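PDB 5LGD: PfEMP1 variant 1 of strain MC from Plasmodium falciparum, which probably binds receptors on the surface of host cells, this chain being one small, helical, disulfide-bonded piece of the much larger protein. Local coordinates for residues 50-55 against 154-159; 44-49 against 164-169; 54-59 against 147-152; 65-70 against 84-89. One frame throughout, in Å; residues are numbered along the deposited sequence.

Contact 1: 50-55 against 154-159; sequences ISFQKW and KEADKC. Unlike the reference sequence in segment 50-55: Ser51 (reference Cys).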
# COMPACT_ATOMS: atom_id res chain seq x y z
N ILE B 50 -23.09 -43.91 24.10
CA ILE B 50 -23.85 -42.84 24.74
C ILE B 50 -22.91 -41.67 25.12
O ILE B 50 -23.25 -40.52 24.84
CB ILE B 50 -24.72 -43.36 25.92
CG1 ILE B 50 -25.79 -44.33 25.38
CG2 ILE B 50 -25.37 -42.21 26.70
CD1 ILE B 50 -26.38 -45.21 26.35
N SER B 51 -21.74 -41.97 25.73
CA SER B 51 -20.71 -40.97 26.10
C SER B 51 -20.19 -40.25 24.86
O SER B 51 -20.01 -39.02 24.89
CB SER B 51 -19.54 -41.63 26.82
OG SER B 51 -19.97 -42.26 28.01
N PHE B 52 -19.95 -41.02 23.77
CA PHE B 52 -19.51 -40.50 22.48
C PHE B 52 -20.65 -39.61 21.91
O PHE B 52 -20.36 -38.49 21.50
CB PHE B 52 -19.11 -41.62 21.52
CG PHE B 52 -18.78 -41.16 20.12
CD1 PHE B 52 -17.82 -40.17 19.90
CD2 PHE B 52 -19.40 -41.74 19.02
CE1 PHE B 52 -17.53 -39.73 18.61
CE2 PHE B 52 -19.10 -41.30 17.72
CZ PHE B 52 -18.18 -40.30 17.53
N GLN B 53 -21.92 -40.07 21.96
CA GLN B 53 -23.08 -39.28 21.52
C GLN B 53 -23.18 -37.96 22.32
O GLN B 53 -23.46 -36.92 21.73
CB GLN B 53 -24.39 -40.07 21.63
CG GLN B 53 -25.59 -39.32 21.04
CD GLN B 53 -26.76 -40.21 20.81
OE1 GLN B 53 -27.43 -40.65 21.75
NE2 GLN B 53 -27.06 -40.48 19.54
N LYS B 54 -22.96 -38.03 23.65
CA LYS B 54 -22.98 -36.88 24.57
C LYS B 54 -21.92 -35.86 24.14
O LYS B 54 -22.24 -34.68 23.99
CB LYS B 54 -22.70 -37.34 26.01
CG LYS B 54 -23.28 -36.44 27.09
CD LYS B 54 -22.56 -36.62 28.43
CE LYS B 54 -23.31 -35.96 29.57
NZ LYS B 54 -22.59 -36.12 30.86
N TRP B 55 -20.66 -36.34 23.94
CA TRP B 55 -19.53 -35.53 23.52
C TRP B 55 -19.86 -34.76 22.26
O TRP B 55 -19.55 -33.58 22.23
CB TRP B 55 -18.30 -36.43 23.27
CG TRP B 55 -17.09 -35.72 22.75
CD1 TRP B 55 -16.20 -34.98 23.46
CD2 TRP B 55 -16.63 -35.72 21.40
NE1 TRP B 55 -15.19 -34.54 22.64
CE2 TRP B 55 -15.41 -35.00 21.37
CE3 TRP B 55 -17.12 -36.26 20.19
CZ2 TRP B 55 -14.70 -34.78 20.19
CZ3 TRP B 55 -16.38 -36.08 19.03
CH2 TRP B 55 -15.19 -35.34 19.04
N LYS B 154 -23.89 -39.14 13.19
CA LYS B 154 -24.29 -40.32 12.41
C LYS B 154 -23.55 -41.56 12.87
O LYS B 154 -24.15 -42.62 12.88
CB LYS B 154 -24.12 -40.08 10.90
CG LYS B 154 -25.20 -39.17 10.33
CD LYS B 154 -24.69 -38.32 9.17
CE LYS B 154 -25.68 -37.24 8.78
NZ LYS B 154 -25.21 -36.44 7.62
N GLU B 155 -22.26 -41.43 13.27
CA GLU B 155 -21.47 -42.56 13.77
C GLU B 155 -21.92 -43.01 15.16
O GLU B 155 -21.98 -44.21 15.41
CB GLU B 155 -19.96 -42.29 13.73
CG GLU B 155 -19.40 -42.36 12.32
CD GLU B 155 -19.62 -43.67 11.58
OE1 GLU B 155 -19.18 -44.73 12.10
OE2 GLU B 155 -20.25 -43.65 10.50
N ALA B 156 -22.26 -42.05 16.05
CA ALA B 156 -22.76 -42.34 17.38
C ALA B 156 -24.20 -42.96 17.28
O ALA B 156 -24.58 -43.78 18.13
CB ALA B 156 -22.78 -41.07 18.20
N ASP B 157 -24.97 -42.58 16.24
CA ASP B 157 -26.31 -43.16 15.99
C ASP B 157 -26.18 -44.57 15.47
O ASP B 157 -26.99 -45.43 15.83
CB ASP B 157 -27.14 -42.30 15.03
CG ASP B 157 -27.78 -41.10 15.69
OD1 ASP B 157 -28.11 -41.20 16.90
OD2 ASP B 157 -27.98 -40.08 15.00
N LYS B 158 -25.17 -44.81 14.60
CA LYS B 158 -24.88 -46.13 14.04
C LYS B 158 -24.37 -47.04 15.17
O LYS B 158 -24.78 -48.20 15.26
CB LYS B 158 -23.86 -46.01 12.89
CG LYS B 158 -24.44 -45.54 11.56
CD LYS B 158 -23.34 -45.24 10.54
CE LYS B 158 -23.84 -45.20 9.12
NZ LYS B 158 -24.52 -43.92 8.80
N CYS B 159 -23.49 -46.48 16.07
CA CYS B 159 -22.92 -47.10 17.27
C CYS B 159 -24.06 -47.68 18.13
O CYS B 159 -24.02 -48.84 18.48
CB CYS B 159 -22.11 -46.07 18.06
SG CYS B 159 -20.88 -46.76 19.19
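Phe52 and Gln53 close over the methyl of Ala156 where helix 45-70 runs antiparallel to helix 144-162, two long helices of an α-helical bundle assigned to the PfEMP1 DBL domain family, with 160° between their directions in these segments. At the crossing CA of Gln53 stands 5.2 Å from CA of Ala156, an approach that suits a residue as small as alanine. The Phe52 side chain leaves its helix with CG anti to the backbone N (chi1 174°), which sets CG toward the neighbouring helix, where CD2 and CE2 of the ring meet Ala156. CD2 lies 3.5 Å from CB of Ala156, the methyl approaching obliquely, while the backbone carbonyl carbon of Glu155 sits at the ring edge near its plane. Trp25 of helix 7-29 also meets the Phe52 ring, so the phenyl is shared between three helices.

Gln53 presents its aliphatic root to the same methyl, CB to CB 3.9 Å. Its CG is likewise anti to the backbone N (chi1 -174°), and the extended chain leads the amide past Ala156 toward Asp157. Glutamine fits this partly exposed border because it joins apolar methylenes to a polar tip. Amide and carboxylate are turned strongly against each other, with NE2 of Gln53 2.9 Å from OD1 of Asp157. One turn beyond Ala156 the helices are joined covalently, by the disulfide from SG of Cys159 to SG of Cys49.

Contact 2: 44-49 against 164-169; sequences GCNKKC and TDDTCP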
# COMPACT_ATOMS: atom_id res chain seq x y z
N GLY B 44 -20.57 -54.05 26.66
CA GLY B 44 -20.11 -52.80 27.28
C GLY B 44 -19.95 -51.62 26.35
O GLY B 44 -19.53 -50.55 26.78
N CYS B 45 -20.27 -51.81 25.07
CA CYS B 45 -20.14 -50.75 24.08
C CYS B 45 -21.24 -49.75 24.10
O CYS B 45 -20.98 -48.59 23.79
CB CYS B 45 -19.95 -51.32 22.69
SG CYS B 45 -18.25 -51.76 22.30
N ASN B 46 -22.49 -50.16 24.46
CA ASN B 46 -23.63 -49.25 24.52
C ASN B 46 -23.31 -47.98 25.30
O ASN B 46 -23.51 -46.88 24.77
CB ASN B 46 -24.86 -49.94 25.10
CG ASN B 46 -25.90 -48.94 25.52
OD1 ASN B 46 -26.67 -48.44 24.69
ND2 ASN B 46 -25.87 -48.56 26.81
N LYS B 47 -22.81 -48.15 26.56
CA LYS B 47 -22.39 -47.09 27.50
C LYS B 47 -21.48 -46.10 26.77
O LYS B 47 -21.76 -44.90 26.78
CB LYS B 47 -21.67 -47.72 28.71
CG LYS B 47 -21.28 -46.74 29.81
CD LYS B 47 -20.43 -47.39 30.90
CE LYS B 47 -19.06 -46.76 31.02
NZ LYS B 47 -18.28 -47.36 32.13
N LYS B 48 -20.44 -46.63 26.08
CA LYS B 48 -19.48 -45.85 25.32
C LYS B 48 -20.10 -45.13 24.12
O LYS B 48 -19.69 -44.00 23.85
CB LYS B 48 -18.26 -46.71 24.92
CG LYS B 48 -17.06 -46.47 25.81
CD LYS B 48 -16.98 -47.41 26.98
CE LYS B 48 -16.13 -46.81 28.08
NZ LYS B 48 -15.54 -47.85 28.96
N CYS B 49 -21.09 -45.72 23.42
CA CYS B 49 -21.79 -45.04 22.32
C CYS B 49 -22.58 -43.82 22.85
O CYS B 49 -22.71 -42.82 22.14
CB CYS B 49 -22.71 -46.00 21.56
SG CYS B 49 -21.88 -47.43 20.84
N THR B 164 -26.84 -51.83 20.87
CA THR B 164 -28.15 -51.50 21.47
C THR B 164 -28.26 -51.79 22.98
O THR B 164 -29.07 -51.15 23.68
CB THR B 164 -29.27 -52.30 20.76
OG1 THR B 164 -28.87 -53.68 20.64
CG2 THR B 164 -29.64 -51.74 19.39
N ASP B 165 -27.51 -52.80 23.45
CA ASP B 165 -27.53 -53.26 24.84
C ASP B 165 -26.11 -53.57 25.33
O ASP B 165 -25.27 -54.03 24.55
CB ASP B 165 -28.43 -54.50 24.96
CG ASP B 165 -29.03 -54.69 26.33
OD1 ASP B 165 -30.03 -53.99 26.65
OD2 ASP B 165 -28.53 -55.56 27.08
N ASP B 166 -25.85 -53.30 26.63
CA ASP B 166 -24.54 -53.56 27.23
C ASP B 166 -24.24 -55.06 27.29
O ASP B 166 -23.09 -55.44 27.16
CB ASP B 166 -24.36 -52.85 28.58
CG ASP B 166 -23.87 -51.41 28.45
OD1 ASP B 166 -23.08 -51.13 27.52
OD2 ASP B 166 -24.21 -50.59 29.33
N THR B 167 -25.29 -55.90 27.43
CA THR B 167 -25.16 -57.36 27.39
C THR B 167 -26.05 -57.87 26.27
O THR B 167 -27.26 -58.09 26.47
CB THR B 167 -25.39 -58.00 28.77
OG1 THR B 167 -26.20 -57.15 29.58
CG2 THR B 167 -24.07 -58.30 29.48
N CYS B 168 -25.45 -57.99 25.06
CA CYS B 168 -26.06 -58.40 23.79
C CYS B 168 -26.65 -59.85 23.86
O CYS B 168 -25.90 -60.76 24.21
CB CYS B 168 -25.07 -58.25 22.64
SG CYS B 168 -23.83 -56.93 22.85
N PRO B 169 -27.97 -60.12 23.56
CA PRO B 169 -29.03 -59.18 23.12
C PRO B 169 -29.59 -58.32 24.24
O PRO B 169 -29.84 -58.81 25.34
CB PRO B 169 -30.08 -60.12 22.51
CG PRO B 169 -29.95 -61.39 23.29
CD PRO B 169 -28.48 -61.51 23.63
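Asp166 meets Gly44, Asn46 and Lys47 with both its backbone and its carboxylate, fastening the segment after helix 144-162 to the first turn of helix 45-70 in a disulfide-rich corner of the DBL-family domain. Two hydrogen bonds make the first shell. The N-H of Gly44 reaches O of Asp166 at 2.9 Å, in the carbonyl plane and on a lone pair. The N-H of Lys47 points to OD1 of Asp166 across 3.1 Å with an angle of 165° at the hydrogen; it comes from the syn side, moderately out of the carboxylate plane. Aspartate suits this position, since N-H groups in the first turn of a helix have no preceding turn of carbonyls to pair with, and a negative charge there is probably favoured by the helix dipole.

Asn46 crosses the Asp166 side chain at about a right angle, its CB 3.2 Å from OD1 of Asp166. Its CG is anti to the backbone N (chi1 164°); ND2 stays near OD2 of Asp166, at 3.6 Å, with the amide plane steep to the carboxylate.

Further out, backbone shape positions these groups. Gly44 has a positive phi of 77°, a conformation that favours glycine, just where the chain enters the helix. Asp165 forms an Asx turn before the chain reaches Cys168, which is tied to Cys41, while Cys45 is tied to Cys32, so disulfides restrain the surroundings of both segments. The bond that closes the Asx turn runs from N of Thr167 to OD2 of Asp165, at 3.3 Å.

Contact 3: 54-59 against 147-152; sequences KWVEQK and KLLQHE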
# COMPACT_ATOMS: atom_id res chain seq x y z
N LYS B 54 -22.96 -38.03 23.65
CA LYS B 54 -22.98 -36.88 24.57
C LYS B 54 -21.92 -35.86 24.14
O LYS B 54 -22.24 -34.68 23.99
CB LYS B 54 -22.70 -37.34 26.01
CG LYS B 54 -23.28 -36.44 27.09
CD LYS B 54 -22.56 -36.62 28.43
CE LYS B 54 -23.31 -35.96 29.57
NZ LYS B 54 -22.59 -36.12 30.86
N TRP B 55 -20.66 -36.34 23.94
CA TRP B 55 -19.53 -35.53 23.52
C TRP B 55 -19.86 -34.76 22.26
O TRP B 55 -19.55 -33.58 22.23
CB TRP B 55 -18.30 -36.43 23.27
CG TRP B 55 -17.09 -35.72 22.75
CD1 TRP B 55 -16.20 -34.98 23.46
CD2 TRP B 55 -16.63 -35.72 21.40
NE1 TRP B 55 -15.19 -34.54 22.64
CE2 TRP B 55 -15.41 -35.00 21.37
CE3 TRP B 55 -17.12 -36.26 20.19
CZ2 TRP B 55 -14.70 -34.78 20.19
CZ3 TRP B 55 -16.38 -36.08 19.03
CH2 TRP B 55 -15.19 -35.34 19.04
N VAL B 56 -20.47 -35.41 21.23
CA VAL B 56 -20.84 -34.77 19.95
C VAL B 56 -21.75 -33.56 20.20
O VAL B 56 -21.48 -32.50 19.67
CB VAL B 56 -21.46 -35.74 18.90
CG1 VAL B 56 -21.59 -35.06 17.53
CG2 VAL B 56 -20.66 -37.03 18.76
N GLU B 57 -22.78 -33.71 21.06
CA GLU B 57 -23.71 -32.63 21.40
C GLU B 57 -23.01 -31.50 22.17
O GLU B 57 -23.23 -30.34 21.83
CB GLU B 57 -24.98 -33.13 22.11
CG GLU B 57 -26.24 -32.96 21.28
CD GLU B 57 -26.55 -31.57 20.76
OE1 GLU B 57 -26.79 -30.66 21.59
OE2 GLU B 57 -26.55 -31.38 19.52
N GLN B 58 -22.11 -31.84 23.12
CA GLN B 58 -21.27 -30.87 23.87
C GLN B 58 -20.39 -30.04 22.92
O GLN B 58 -20.29 -28.82 23.09
CB GLN B 58 -20.35 -31.58 24.89
CG GLN B 58 -20.72 -31.34 26.35
CD GLN B 58 -20.91 -32.62 27.13
OE1 GLN B 58 -21.99 -32.91 27.66
NE2 GLN B 58 -19.85 -33.42 27.26
N LYS B 59 -19.75 -30.71 21.92
CA LYS B 59 -18.89 -30.01 20.96
C LYS B 59 -19.71 -29.17 19.97
O LYS B 59 -19.29 -28.07 19.65
CB LYS B 59 -17.90 -30.95 20.25
CG LYS B 59 -17.09 -31.86 21.20
CD LYS B 59 -15.72 -31.28 21.57
CE LYS B 59 -15.73 -30.61 22.93
NZ LYS B 59 -14.52 -29.75 23.13
N LYS B 147 -19.46 -30.14 9.34
CA LYS B 147 -19.56 -31.36 8.53
C LYS B 147 -19.10 -32.56 9.38
O LYS B 147 -19.80 -33.58 9.42
CB LYS B 147 -18.67 -31.26 7.28
CG LYS B 147 -19.33 -30.54 6.10
CD LYS B 147 -19.61 -31.50 4.93
CE LYS B 147 -18.38 -31.99 4.18
NZ LYS B 147 -18.69 -33.18 3.33
N LEU B 148 -17.95 -32.40 10.08
CA LEU B 148 -17.40 -33.43 10.97
C LEU B 148 -18.30 -33.73 12.15
O LEU B 148 -18.58 -34.91 12.39
CB LEU B 148 -15.97 -33.13 11.45
CG LEU B 148 -15.36 -34.25 12.29
CD1 LEU B 148 -15.08 -35.48 11.44
CD2 LEU B 148 -14.14 -33.80 12.97
N LEU B 149 -18.80 -32.68 12.85
CA LEU B 149 -19.74 -32.90 13.96
C LEU B 149 -21.05 -33.58 13.50
O LEU B 149 -21.60 -34.37 14.24
CB LEU B 149 -20.00 -31.64 14.79
CG LEU B 149 -18.82 -31.14 15.65
CD1 LEU B 149 -19.13 -29.78 16.27
CD2 LEU B 149 -18.41 -32.19 16.73
N GLN B 150 -21.47 -33.34 12.24
CA GLN B 150 -22.65 -33.99 11.64
C GLN B 150 -22.33 -35.48 11.43
O GLN B 150 -23.13 -36.35 11.81
CB GLN B 150 -23.02 -33.32 10.30
CG GLN B 150 -24.11 -32.24 10.43
CD GLN B 150 -23.84 -30.93 9.73
OE1 GLN B 150 -23.36 -30.88 8.58
NE2 GLN B 150 -24.23 -29.85 10.38
N HIS B 151 -21.13 -35.77 10.87
CA HIS B 151 -20.63 -37.13 10.64
C HIS B 151 -20.56 -37.90 11.96
O HIS B 151 -20.94 -39.08 12.01
CB HIS B 151 -19.26 -37.10 9.95
CG HIS B 151 -18.59 -38.44 9.90
ND1 HIS B 151 -18.84 -39.32 8.86
CD2 HIS B 151 -17.74 -39.02 10.78
CE1 HIS B 151 -18.12 -40.40 9.13
NE2 HIS B 151 -17.44 -40.27 10.27
N GLU B 152 -20.10 -37.23 13.03
CA GLU B 152 -19.96 -37.78 14.37
C GLU B 152 -21.30 -38.18 14.95
O GLU B 152 -21.41 -39.21 15.61
CB GLU B 152 -19.20 -36.80 15.29
CG GLU B 152 -17.72 -36.64 14.93
CD GLU B 152 -16.86 -37.89 15.01
OE1 GLU B 152 -16.21 -38.08 16.06
OE2 GLU B 152 -16.75 -38.62 14.00
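Val56 packs tightly against Leu149 and Glu152, where helices 45-70 and 144-162 lie antiparallel in the bundle. Its CG1, anti to the backbone N (chi1 -170°), projects to within 3.4 Å of the carbonyl O of Leu149 and 3.7 Å of CB of Glu152. CG2 flanks that same CB, and valine's two short branches thus straddle it. Leu149 extends the apolar patch by setting CD2 3.8 Å from CB of Lys59.

Toward the partly exposed side the contact turns to longer, amphipathic chains. Of the Lys59 side chain it is CB that meets Leu149, whose CD1 also rests on the Lys59 carbonyl; beyond CB the chain bends away, CG lying over one face of the Trp55 indole near its rim, and NZ forms a salt bridge with Glu62.

Trp55 reaches back inward with its six-membered ring, whose CZ3 lies 3.6 Å from OE1 of Glu152. The oxygen sits at the ring edge, near its plane, where the partly positive C-H groups are. Ser22 hydrogen-bonds OE1 and Arg26 makes a salt bridge with OE2, so this buried carboxylate has polar partners on helix 7-29, and its negative charge is probably stabilised.

Contact 4: 65-70 against 84-89; sequences KIKDHF and DFLQTL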
# COMPACT_ATOMS: atom_id res chain seq x y z
N LYS B 65 -21.21 -21.42 20.05
CA LYS B 65 -20.76 -20.27 20.84
C LYS B 65 -19.48 -19.63 20.23
O LYS B 65 -19.37 -18.40 20.18
CB LYS B 65 -20.54 -20.67 22.32
CG LYS B 65 -21.84 -20.77 23.16
CD LYS B 65 -21.66 -21.80 24.28
CE LYS B 65 -22.97 -22.23 24.93
NZ LYS B 65 -23.31 -21.43 26.14
N ILE B 66 -18.53 -20.47 19.77
CA ILE B 66 -17.28 -20.02 19.14
C ILE B 66 -17.59 -19.32 17.81
O ILE B 66 -17.06 -18.24 17.57
CB ILE B 66 -16.28 -21.19 19.03
CG1 ILE B 66 -15.85 -21.61 20.44
CG2 ILE B 66 -15.06 -20.81 18.19
CD1 ILE B 66 -15.12 -22.92 20.58
N LYS B 67 -18.51 -19.90 16.99
CA LYS B 67 -18.90 -19.29 15.70
C LYS B 67 -19.55 -17.95 15.90
O LYS B 67 -19.34 -17.04 15.11
CB LYS B 67 -19.84 -20.20 14.89
CG LYS B 67 -19.14 -21.43 14.28
CD LYS B 67 -20.07 -22.13 13.29
CE LYS B 67 -21.17 -22.94 13.95
NZ LYS B 67 -22.14 -23.46 12.96
N ASP B 68 -20.33 -17.83 16.99
CA ASP B 68 -21.04 -16.61 17.38
C ASP B 68 -20.08 -15.47 17.70
O ASP B 68 -20.33 -14.35 17.25
CB ASP B 68 -22.03 -16.89 18.53
CG ASP B 68 -23.35 -17.45 18.04
OD1 ASP B 68 -23.85 -16.98 16.98
OD2 ASP B 68 -23.92 -18.32 18.74
N HIS B 69 -18.96 -15.74 18.39
CA HIS B 69 -17.97 -14.69 18.67
C HIS B 69 -17.20 -14.31 17.40
O HIS B 69 -16.84 -13.15 17.23
CB HIS B 69 -16.99 -15.09 19.80
CG HIS B 69 -16.27 -13.90 20.37
ND1 HIS B 69 -14.93 -13.69 20.12
CD2 HIS B 69 -16.74 -12.85 21.07
CE1 HIS B 69 -14.62 -12.55 20.69
NE2 HIS B 69 -15.68 -12.00 21.28
N PHE B 70 -16.98 -15.29 16.49
CA PHE B 70 -16.28 -15.07 15.22
C PHE B 70 -17.03 -14.08 14.34
O PHE B 70 -16.41 -13.28 13.63
CB PHE B 70 -16.12 -16.40 14.46
CG PHE B 70 -15.07 -16.39 13.37
CD1 PHE B 70 -15.40 -16.01 12.08
CD2 PHE B 70 -13.77 -16.77 13.64
CE1 PHE B 70 -14.44 -16.01 11.08
CE2 PHE B 70 -12.81 -16.74 12.64
CZ PHE B 70 -13.15 -16.38 11.36
N ASP B 84 -18.08 -16.73 4.96
CA ASP B 84 -17.13 -17.08 3.88
C ASP B 84 -15.73 -17.07 4.48
O ASP B 84 -14.85 -17.82 4.05
CB ASP B 84 -17.14 -16.03 2.75
CG ASP B 84 -18.49 -15.77 2.13
OD1 ASP B 84 -19.29 -16.73 2.00
OD2 ASP B 84 -18.74 -14.61 1.71
N PHE B 85 -15.54 -16.21 5.48
CA PHE B 85 -14.29 -16.05 6.19
C PHE B 85 -13.98 -17.34 6.95
O PHE B 85 -12.94 -17.94 6.71
CB PHE B 85 -14.34 -14.79 7.08
CG PHE B 85 -13.11 -14.37 7.85
CD1 PHE B 85 -11.87 -14.98 7.61
CD2 PHE B 85 -13.19 -13.40 8.84
CE1 PHE B 85 -10.74 -14.59 8.32
CE2 PHE B 85 -12.05 -13.03 9.56
CZ PHE B 85 -10.85 -13.62 9.29
N LEU B 86 -14.92 -17.79 7.80
CA LEU B 86 -14.87 -19.01 8.60
C LEU B 86 -14.65 -20.25 7.71
O LEU B 86 -13.85 -21.12 8.06
CB LEU B 86 -16.23 -19.18 9.32
CG LEU B 86 -16.26 -19.24 10.86
CD1 LEU B 86 -17.52 -19.87 11.32
CD2 LEU B 86 -15.09 -20.04 11.43
N GLN B 87 -15.41 -20.34 6.61
CA GLN B 87 -15.35 -21.44 5.67
C GLN B 87 -13.99 -21.55 5.02
O GLN B 87 -13.46 -22.64 4.99
CB GLN B 87 -16.45 -21.31 4.63
CG GLN B 87 -16.59 -22.50 3.70
CD GLN B 87 -17.98 -22.56 3.16
OE1 GLN B 87 -18.75 -23.45 3.50
NE2 GLN B 87 -18.36 -21.55 2.39
N THR B 88 -13.40 -20.42 4.56
CA THR B 88 -12.05 -20.40 3.97
C THR B 88 -11.04 -20.94 4.99
O THR B 88 -10.22 -21.80 4.68
CB THR B 88 -11.68 -18.95 3.55
OG1 THR B 88 -12.63 -18.49 2.60
CG2 THR B 88 -10.26 -18.83 2.95
N LEU B 89 -11.11 -20.44 6.22
CA LEU B 89 -10.21 -20.76 7.33
C LEU B 89 -10.17 -22.25 7.72
O LEU B 89 -9.13 -22.79 8.13
CB LEU B 89 -10.69 -19.89 8.50
CG LEU B 89 -9.74 -19.46 9.60
CD1 LEU B 89 -8.41 -18.80 9.06
CD2 LEU B 89 -10.49 -18.51 10.55
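The carbonyl O of Asp84 is gripped twice by Thr88, one turn further along helix 82-90: OG1 donates to it at 2.7 Å and the backbone N at 3.0 Å, from opposite faces of the carbonyl plane. Threonine thus turns its hydroxyl back onto its own helix, on a side away from helix 45-70.

The other side of that turn receives Phe70. Its CG is anti to the backbone N (chi1 -162°), and the ring enters between Phe85, Leu86 and Leu89. This is the C-terminal end of the long bundle helix 45-70 meeting the short helix 82-90, whose direction differs from its own by 121°. Phe70 and Phe85 form an edge-to-face pair with centroids 5.0 Å apart: CZ of Phe70 stands over the centre of the Phe85 ring. Leu86 slides past Phe70 and makes a CH-pi contact, its CG 3.9 Å from the ring centroid. A flat phenyl suits this slot, offering a face to the branched leucine and an edge to the other ring. CD2 of Leu89 approaches the tip obliquely, 3.5 Å from CZ of Phe70.

Lys67 adds its methylenes, with CG 3.7 Å from CD1 of Leu86, while its NZ forms a salt bridge with Asp146. An aromatic side chain of a second protein in the assembly meets the Phe70 ring, and Phe85 and Leu89 also pack on that protein.

In the fold
All four contacts use helix 45-70. Contacts 1 and 3 are buried neighbours, about 8 Å between centres, joining it to helix 144-162 at successive turns; they touch through Phe52 and Glu152. Contact 2 lies at the surface near the start of helix 45-70 and relies on backbone and carboxylate hydrogen bonds, though it has a covalent tie to contact 1. Contact 4, centred about 37 Å from contact 2 on the opposite side of the chain's centre, is again buried and largely aromatic, and is the one that a second protein touches. Along the chain it is nested inside the loops that the other three close.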